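Local coordinates for prokaryotic transcription elongation factor GreA/GreB (PDB 2PN0), which probably binds RNA polymerase, as a Rnk-type relative of the GreA/GreB transcription elongation factors, at residues A[16-21]-A[80-85]; A[95-100]-A[110-115]. All coordinates share one frame; numbering follows the deposited sequence. Where two conformers were deposited one is given.

Interaction 1 (A[16-21]-A[80-85]); sequences AERLEI and YPKDVD
Arg18, on helix 13-25, lays its guanidinium end over one face of the Tyr80 ring, in the loop after strand 77-79, in a cation-pi contact. Arg18 CZ stands 4.0 Å from the ring centroid and only 6° off the ring normal, but the two groups are not stacked flat: their planes are 80° apart, and the guanidinium presents its edge to the pi face. NE comes nearest, 3.2 Å above the ring plane and offset toward the rim, because the chain bends at chi3 (43°) and brings the group back over the tyrosine. The arginine was deposited in two conformers, and this geometry belongs to one of them. Nearer the backbone, Arg18 CB lies 3.3 Å from Tyr80 OH. Leu19 comes obliquely from the other side of the ring plane, its CD2 3.7 Å from Tyr80 CE1. The phenol hydroxyl is hydrogen-bonded to Asp15, on the same helix. Beyond the ring, Lys82 NZ bonds to Asp83 OD2 (2.9 Å), which would offset its charge near Arg18. The contact therefore couples the N-terminal helix to the C-terminal region through an aromatic wedge: apolar on one side, cationic on the other, and hydrogen-bonded at its tip.

Interaction 2 (A[95-100]-A[110-115]); sequences APVGSA and IEWPKP
Trp112 meets Val97 inside the GreA/GreB C-terminal region, a member of the FKBP clan, where strand 109-113, an outermost strand within this chain of an antiparallel sheet with 62-67 and 119-128, faces the turn leading into helix 98-101. Val97 sits at the middle of a classic gamma turn (phi 78°, psi -57°), closed by a weak bond from Gly98 N to Pro96 O, and this bend presents its side chain to the tryptophan. Along Trp112, CB already touches Val97 CG2 at 3.9 Å; CG and CD2 continue against the same methyl. CE3 is shared, with CG1 and CG2 of Val97 both 3.8 Å away. One atom further on, CZ3 meets Val97 CG1, again at 3.8 Å. The two valine methyls thus lie side by side on the same side of the indole plane, CG2 nearer the Trp112 CB and CG1 farther along toward CZ3. CG1 can extend that far along the ring because it stands anti to the valine backbone N (chi1 -178°). The indole also packs on Leu120 and Val122 of strand 119-128, on Phe74, and on Pro96 of the second subunit. With an alanine in place of Trp112, CG1 of Val97 would probably lose its aromatic neighbour and a gap would be likely to open between turn, sheet and adjoining subunit. Ile110 supplies a second apolar partner from the same strand: its CD1 lies in the plane of the indole, at the ring edge, and reaches Val97 CG1 at 4.2 Å.

In the fold
Interaction 1 closes along the chain before interaction 2 opens, and their centres are 18 Å apart, with nearest atoms about 7 Å apart and no touch between them. Interaction 1 links helix 13-25, in the Rnk-type N-terminal part of the chain, to the loop between strands 77-79 and 90-92; interaction 2 lies wholly within the GreA/GreB-type C-terminal part. The chain between them runs through strand 90-92, which Pro81 and Val84 of segment 80-85 touch. Interaction 2 then joins the turn just before helix 98-101 to the antiparallel sheet. Both regions also pack against the second subunit, so the joints within the chain lie close to the dimer interface.

Interaction 1 (A[16-21]-A[80-85])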
ATOM      1  N   ALA A  16       3.891  20.512   4.620  1.00 21.47           N
ATOM      2  CA  ALA A  16       2.561  20.780   5.220  1.00 21.86           C
ATOM      3  C   ALA A  16       1.665  21.469   4.210  1.00 21.60           C
ATOM      4  O   ALA A  16       0.499  21.089   4.019  1.00 21.75           O
ATOM      5  CB  ALA A  16       2.672  21.653   6.486  1.00 21.74           C
ATOM      6  N   GLU A  17       2.230  22.479   3.561  1.00 21.66           N
ATOM      7  CA  GLU A  17       1.489  23.279   2.597  1.00 20.96           C
ATOM      8  C   GLU A  17       1.066  22.463   1.385  1.00 20.57           C
ATOM      9  O   GLU A  17      -0.097  22.534   0.972  1.00 20.68           O
ATOM     10  CB  GLU A  17       2.340  24.455   2.123  1.00 22.73           C
ATOM     11  CG  GLU A  17       1.627  25.343   1.129  1.00 25.19           C
ATOM     12  CD  GLU A  17       2.360  26.654   0.891  1.00 30.24           C
ATOM     13  OE1 GLU A  17       3.225  27.034   1.723  1.00 32.48           O
ATOM     14  OE2 GLU A  17       2.068  27.312  -0.127  1.00 31.33           O
ATOM     15  N   ARG A  18       2.029  21.767   0.773  1.00 19.94           N
ATOM     16  CA  ARG A  18       1.774  20.927  -0.413  0.60 19.91           C
ATOM     17  C   ARG A  18       0.743  19.847  -0.102  1.00 18.95           C
ATOM     18  O   ARG A  18      -0.189  19.617  -0.879  1.00 17.89           O
ATOM     19  CB  ARG A  18       3.060  20.253  -0.909  0.60 19.89           C
ATOM     20  CG  ARG A  18       4.101  21.170  -1.549  0.60 21.36           C
ATOM     21  CD  ARG A  18       5.205  20.364  -2.278  0.60 21.51           C
ATOM     22  NE  ARG A  18       4.634  19.253  -3.048  0.60 23.49           N
ATOM     23  CZ  ARG A  18       4.230  19.333  -4.310  0.60 24.44           C
ATOM     24  NH1 ARG A  18       4.349  20.474  -4.977  0.60 23.20           N
ATOM     25  NH2 ARG A  18       3.706  18.268  -4.913  0.60 25.89           N
ATOM     26  N   LEU A  19       0.925  19.151   1.029  1.00 17.89           N
ATOM     27  CA  LEU A  19      -0.070  18.124   1.393  1.00 17.34           C
ATOM     28  C   LEU A  19      -1.470  18.706   1.598  1.00 18.16           C
ATOM     29  O   LEU A  19      -2.466  18.079   1.197  1.00 18.16           O
ATOM     30  CB  LEU A  19       0.369  17.348   2.626  1.00 16.68           C
ATOM     31  CG  LEU A  19       1.557  16.457   2.356  1.00 16.27           C
ATOM     32  CD1 LEU A  19       2.114  15.959   3.695  1.00 19.18           C
ATOM     33  CD2 LEU A  19       1.150  15.252   1.440  1.00 16.53           C
ATOM     34  N   GLU A  20      -1.569  19.895   2.214  1.00 18.88           N
ATOM     35  CA  GLU A  20      -2.876  20.509   2.426  0.60 19.24           C
ATOM     36  C   GLU A  20      -3.534  20.797   1.081  1.00 19.22           C
ATOM     37  O   GLU A  20      -4.726  20.523   0.897  1.00 19.96           O
ATOM     38  CB  GLU A  20      -2.782  21.784   3.276  0.60 19.91           C
ATOM     39  CG  GLU A  20      -4.103  22.571   3.386  0.60 21.40           C
ATOM     40  CD  GLU A  20      -5.181  21.874   4.220  0.60 25.21           C
ATOM     41  OE1 GLU A  20      -4.862  20.907   4.952  0.60 25.57           O
ATOM     42  OE2 GLU A  20      -6.365  22.297   4.146  0.60 25.08           O
ATOM     43  N   ILE A  21      -2.765  21.331   0.131  1.00 19.28           N
ATOM     44  CA  ILE A  21      -3.319  21.660  -1.191  1.00 19.01           C
ATOM     45  C   ILE A  21      -3.690  20.367  -1.912  1.00 18.52           C
ATOM     46  O   ILE A  21      -4.735  20.275  -2.569  1.00 18.46           O
ATOM     47  CB  ILE A  21      -2.327  22.474  -2.040  1.00 18.24           C
ATOM     48  CG1 ILE A  21      -2.100  23.870  -1.418  1.00 20.98           C
ATOM     49  CG2 ILE A  21      -2.809  22.575  -3.536  1.00 18.59           C
ATOM     50  CD1 ILE A  21      -0.906  24.600  -1.982  1.00 19.76           C
ATOM     51  N   TYR A  80       5.072  12.304  -3.645  1.00 11.19           N
ATOM     52  CA  TYR A  80       3.792  12.831  -4.104  1.00 11.83           C
ATOM     53  C   TYR A  80       3.290  12.031  -5.310  1.00 12.43           C
ATOM     54  O   TYR A  80       4.097  11.366  -5.950  1.00 13.33           O
ATOM     55  CB  TYR A  80       3.956  14.304  -4.476  1.00 11.85           C
ATOM     56  CG  TYR A  80       4.173  15.178  -3.257  1.00 12.74           C
ATOM     57  CD1 TYR A  80       3.098  15.550  -2.437  1.00 13.55           C
ATOM     58  CD2 TYR A  80       5.445  15.624  -2.915  1.00 14.03           C
ATOM     59  CE1 TYR A  80       3.299  16.362  -1.302  1.00 11.66           C
ATOM     60  CE2 TYR A  80       5.652  16.415  -1.788  1.00 13.36           C
ATOM     61  CZ  TYR A  80       4.572  16.787  -0.998  1.00 12.88           C
ATOM     62  OH  TYR A  80       4.763  17.596   0.109  1.00 12.77           O
ATOM     63  N   PRO A  81       1.967  12.047  -5.570  1.00 13.95           N
ATOM     64  CA  PRO A  81       1.423  11.279  -6.708  1.00 15.90           C
ATOM     65  C   PRO A  81       2.181  11.477  -8.035  1.00 18.05           C
ATOM     66  O   PRO A  81       2.404  10.490  -8.742  1.00 18.71           O
ATOM     67  CB  PRO A  81      -0.028  11.744  -6.784  1.00 14.95           C
ATOM     68  CG  PRO A  81      -0.378  11.987  -5.348  1.00 14.76           C
ATOM     69  CD  PRO A  81       0.879  12.671  -4.789  1.00 13.48           C
ATOM     70  N   LYS A  82       2.616  12.712  -8.333  1.00 20.23           N
ATOM     71  CA  LYS A  82       3.349  13.002  -9.587  1.00 22.09           C
ATOM     72  C   LYS A  82       4.578  12.096  -9.796  1.00 22.83           C
ATOM     73  O   LYS A  82       4.996  11.870 -10.938  1.00 23.75           O
ATOM     74  CB  LYS A  82       3.760  14.476  -9.651  1.00 22.33           C
ATOM     75  CG  LYS A  82       4.706  14.920  -8.566  1.00 24.67           C
ATOM     76  CD  LYS A  82       4.874  16.447  -8.577  1.00 30.05           C
ATOM     77  CE  LYS A  82       5.329  16.971  -7.221  1.00 33.25           C
ATOM     78  NZ  LYS A  82       6.644  16.448  -6.778  1.00 33.65           N
ATOM     79  N   ASP A  83       5.134  11.555  -8.705  1.00 21.68           N
ATOM     80  CA  ASP A  83       6.428  10.886  -8.792  1.00 21.96           C
ATOM     81  C   ASP A  83       6.446   9.376  -8.646  1.00 21.96           C
ATOM     82  O   ASP A  83       7.529   8.760  -8.644  1.00 22.11           O
ATOM     83  CB  ASP A  83       7.405  11.536  -7.827  1.00 21.53           C
ATOM     84  CG  ASP A  83       7.732  12.946  -8.224  1.00 23.40           C
ATOM     85  OD1 ASP A  83       7.992  13.171  -9.441  1.00 23.88           O
ATOM     86  OD2 ASP A  83       7.749  13.826  -7.341  1.00 21.09           O
ATOM     87  N   VAL A  84       5.289   8.746  -8.541  1.00 21.91           N
ATOM     88  CA  VAL A  84       5.343   7.291  -8.508  1.00 23.27           C
ATOM     89  C   VAL A  84       5.715   6.828  -9.913  1.00 23.66           C
ATOM     90  O   VAL A  84       5.464   7.531 -10.894  1.00 22.68           O
ATOM     91  CB  VAL A  84       4.082   6.589  -7.886  1.00 24.31           C
ATOM     92  CG1 VAL A  84       3.315   7.548  -6.945  1.00 24.24           C
ATOM     93  CG2 VAL A  84       3.182   5.972  -8.938  1.00 25.30           C
ATOM     94  N   ASP A  85       6.395   5.695  -9.979  1.00 23.90           N
ATOM     95  CA  ASP A  85       6.747   5.107 -11.268  1.00 25.31           C
ATOM     96  C   ASP A  85       6.393   3.611 -11.273  1.00 25.22           C
ATOM     97  O   ASP A  85       5.722   3.136 -10.355  1.00 25.37           O
ATOM     98  CB  ASP A  85       8.221   5.382 -11.587  1.00 25.46           C
ATOM     99  CG  ASP A  85       9.149   4.722 -10.621  1.00 28.45           C
ATOM    100  OD1 ASP A  85       8.770   3.682 -10.033  1.00 32.21           O
ATOM    101  OD2 ASP A  85      10.284   5.222 -10.454  1.00 31.16           O
TER

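Interaction 2 (A[95-100]-A[110-115])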
ATOM      1  N   ALA A  95      -1.184   6.092  -0.832  1.00 12.35           N
ATOM      2  CA  ALA A  95      -1.347   4.628  -0.920  1.00 11.92           C
ATOM      3  C   ALA A  95      -1.336   3.975   0.472  1.00 10.54           C
ATOM      4  O   ALA A  95      -0.646   4.479   1.387  1.00  9.86           O
ATOM      5  CB  ALA A  95      -0.256   4.012  -1.786  1.00 13.47           C
ATOM      6  N   PRO A  96      -2.025   2.824   0.628  1.00 10.88           N
ATOM      7  CA  PRO A  96      -1.825   2.020   1.826  1.00 10.70           C
ATOM      8  C   PRO A  96      -0.309   1.852   2.075  1.00 10.71           C
ATOM      9  O   PRO A  96       0.491   1.675   1.114  1.00 11.65           O
ATOM     10  CB  PRO A  96      -2.460   0.677   1.468  1.00 10.36           C
ATOM     11  CG  PRO A  96      -3.614   1.079   0.535  1.00  9.64           C
ATOM     12  CD  PRO A  96      -3.035   2.240  -0.281  1.00 11.37           C
ATOM     13  N   VAL A  97       0.052   1.936   3.340  1.00 11.19           N
ATOM     14  CA  VAL A  97       1.478   1.932   3.800  1.00 11.28           C
ATOM     15  C   VAL A  97       2.126   3.285   3.600  1.00 11.58           C
ATOM     16  O   VAL A  97       2.605   3.874   4.579  1.00 11.32           O
ATOM     17  CB  VAL A  97       2.373   0.784   3.245  1.00 11.80           C
ATOM     18  CG1 VAL A  97       3.787   0.900   3.861  1.00 13.33           C
ATOM     19  CG2 VAL A  97       1.776  -0.571   3.629  1.00 12.59           C
ATOM     20  N   GLY A  98       2.119   3.772   2.347  1.00 11.25           N
ATOM     21  CA  GLY A  98       2.655   5.101   2.014  1.00 11.68           C
ATOM     22  C   GLY A  98       2.093   6.172   2.964  1.00 11.83           C
ATOM     23  O   GLY A  98       2.855   6.968   3.566  1.00 11.95           O
ATOM     24  N   SER A  99       0.772   6.210   3.130  1.00 10.44           N
ATOM     25  CA  SER A  99       0.147   7.220   4.008  1.00 10.70           C
ATOM     26  C   SER A  99       0.603   7.098   5.455  1.00 10.83           C
ATOM     27  O   SER A  99       0.540   8.072   6.187  1.00 12.90           O
ATOM     28  CB  SER A  99      -1.404   7.165   3.917  1.00 11.00           C
ATOM     29  OG  SER A  99      -1.909   5.870   4.267  1.00 11.83           O
ATOM     30  N   ALA A 100       1.008   5.905   5.879  1.00 10.10           N
ATOM     31  CA  ALA A 100       1.478   5.697   7.268  1.00 10.71           C
ATOM     32  C   ALA A 100       2.982   5.957   7.432  1.00 11.12           C
ATOM     33  O   ALA A 100       3.478   6.032   8.574  1.00 12.61           O
ATOM     34  CB  ALA A 100       1.159   4.233   7.714  1.00 10.48           C
ATOM     35  N   ILE A 110       6.863  -1.668  11.199  1.00 14.79           N
ATOM     36  CA  ILE A 110       5.476  -1.690  10.733  1.00 14.54           C
ATOM     37  C   ILE A 110       5.314  -3.005  10.028  1.00 12.80           C
ATOM     38  O   ILE A 110       6.300  -3.723   9.798  1.00 14.12           O
ATOM     39  CB  ILE A 110       5.109  -0.504   9.778  1.00 15.07           C
ATOM     40  CG1 ILE A 110       6.087  -0.397   8.618  1.00 14.33           C
ATOM     41  CG2 ILE A 110       4.989   0.816  10.575  1.00 17.22           C
ATOM     42  CD1 ILE A 110       5.608   0.744   7.595  1.00 18.33           C
ATOM     43  N   GLU A 111       4.083  -3.324   9.683  1.00 12.65           N
ATOM     44  CA  GLU A 111       3.829  -4.581   9.013  1.00 12.15           C
ATOM     45  C   GLU A 111       2.667  -4.430   8.025  1.00 12.51           C
ATOM     46  O   GLU A 111       1.796  -3.545   8.175  1.00 12.87           O
ATOM     47  CB  GLU A 111       3.574  -5.709  10.047  1.00 13.03           C
ATOM     48  CG  GLU A 111       2.305  -5.545  10.821  1.00 14.15           C
ATOM     49  CD  GLU A 111       2.182  -6.548  11.967  1.00 12.20           C
ATOM     50  OE1 GLU A 111       3.215  -7.030  12.534  1.00 15.77           O
ATOM     51  OE2 GLU A 111       1.030  -6.807  12.295  1.00 15.38           O
ATOM     52  N   TRP A 112       2.656  -5.283   7.015  1.00 11.80           N
ATOM     53  CA  TRP A 112       1.554  -5.254   6.073  1.00 11.39           C
ATOM     54  C   TRP A 112       1.347  -6.649   5.534  1.00 12.18           C
ATOM     55  O   TRP A 112       2.163  -7.558   5.808  1.00 11.20           O
ATOM     56  CB  TRP A 112       1.743  -4.185   5.001  1.00 11.75           C
ATOM     57  CG  TRP A 112       2.936  -4.329   4.084  1.00 11.77           C
ATOM     58  CD1 TRP A 112       3.050  -5.184   2.989  1.00 14.46           C
ATOM     59  CD2 TRP A 112       4.167  -3.592   4.151  1.00 14.08           C
ATOM     60  NE1 TRP A 112       4.297  -4.995   2.387  1.00 14.74           N
ATOM     61  CE2 TRP A 112       4.976  -4.019   3.065  1.00 14.00           C
ATOM     62  CE3 TRP A 112       4.653  -2.582   5.004  1.00 12.64           C
ATOM     63  CZ2 TRP A 112       6.282  -3.483   2.814  1.00 12.60           C
ATOM     64  CZ3 TRP A 112       5.972  -2.023   4.738  1.00 14.68           C
ATOM     65  CH2 TRP A 112       6.735  -2.473   3.650  1.00 12.80           C
ATOM     66  N   PRO A 113       0.240  -6.853   4.808  1.00 12.43           N
ATOM     67  CA  PRO A 113      -0.052  -8.240   4.436  1.00 12.45           C
ATOM     68  C   PRO A 113       0.973  -8.973   3.527  1.00 12.55           C
ATOM     69  O   PRO A 113       1.552  -8.365   2.609  1.00 12.13           O
ATOM     70  CB  PRO A 113      -1.396  -8.129   3.700  1.00 14.07           C
ATOM     71  CG  PRO A 113      -2.002  -6.880   4.253  1.00 14.22           C
ATOM     72  CD  PRO A 113      -0.822  -5.927   4.362  1.00 11.24           C
ATOM     73  N   LYS A 114       1.190 -10.261   3.821  1.00 12.28           N
ATOM     74  CA  LYS A 114       1.922 -11.148   2.922  1.00 12.46           C
ATOM     75  C   LYS A 114       0.928 -11.765   1.912  1.00 11.93           C
ATOM     76  O   LYS A 114      -0.112 -12.261   2.304  1.00 12.51           O
ATOM     77  CB  LYS A 114       2.608 -12.292   3.709  1.00 14.26           C
ATOM     78  CG  LYS A 114       3.864 -11.828   4.403  1.00 17.75           C
ATOM     79  CD  LYS A 114       4.592 -12.949   5.160  1.00 18.35           C
ATOM     80  CE  LYS A 114       4.413 -14.306   4.603  1.00 24.17           C
ATOM     81  NZ  LYS A 114       5.187 -15.173   5.571  1.00 28.48           N
ATOM     82  N   PRO A 115       1.255 -11.762   0.610  1.00 12.12           N
ATOM     83  CA  PRO A 115       0.407 -12.490  -0.359  1.00 12.97           C
ATOM     84  C   PRO A 115       0.224 -13.941   0.051  1.00 13.78           C
ATOM     85  O   PRO A 115       1.214 -14.611   0.393  1.00 14.22           O
ATOM     86  CB  PRO A 115       1.183 -12.372  -1.676  1.00 12.56           C
ATOM     87  CG  PRO A 115       2.056 -11.139  -1.486  1.00 11.92           C
ATOM     88  CD  PRO A 115       2.414 -11.129  -0.021  1.00 12.09           C
TER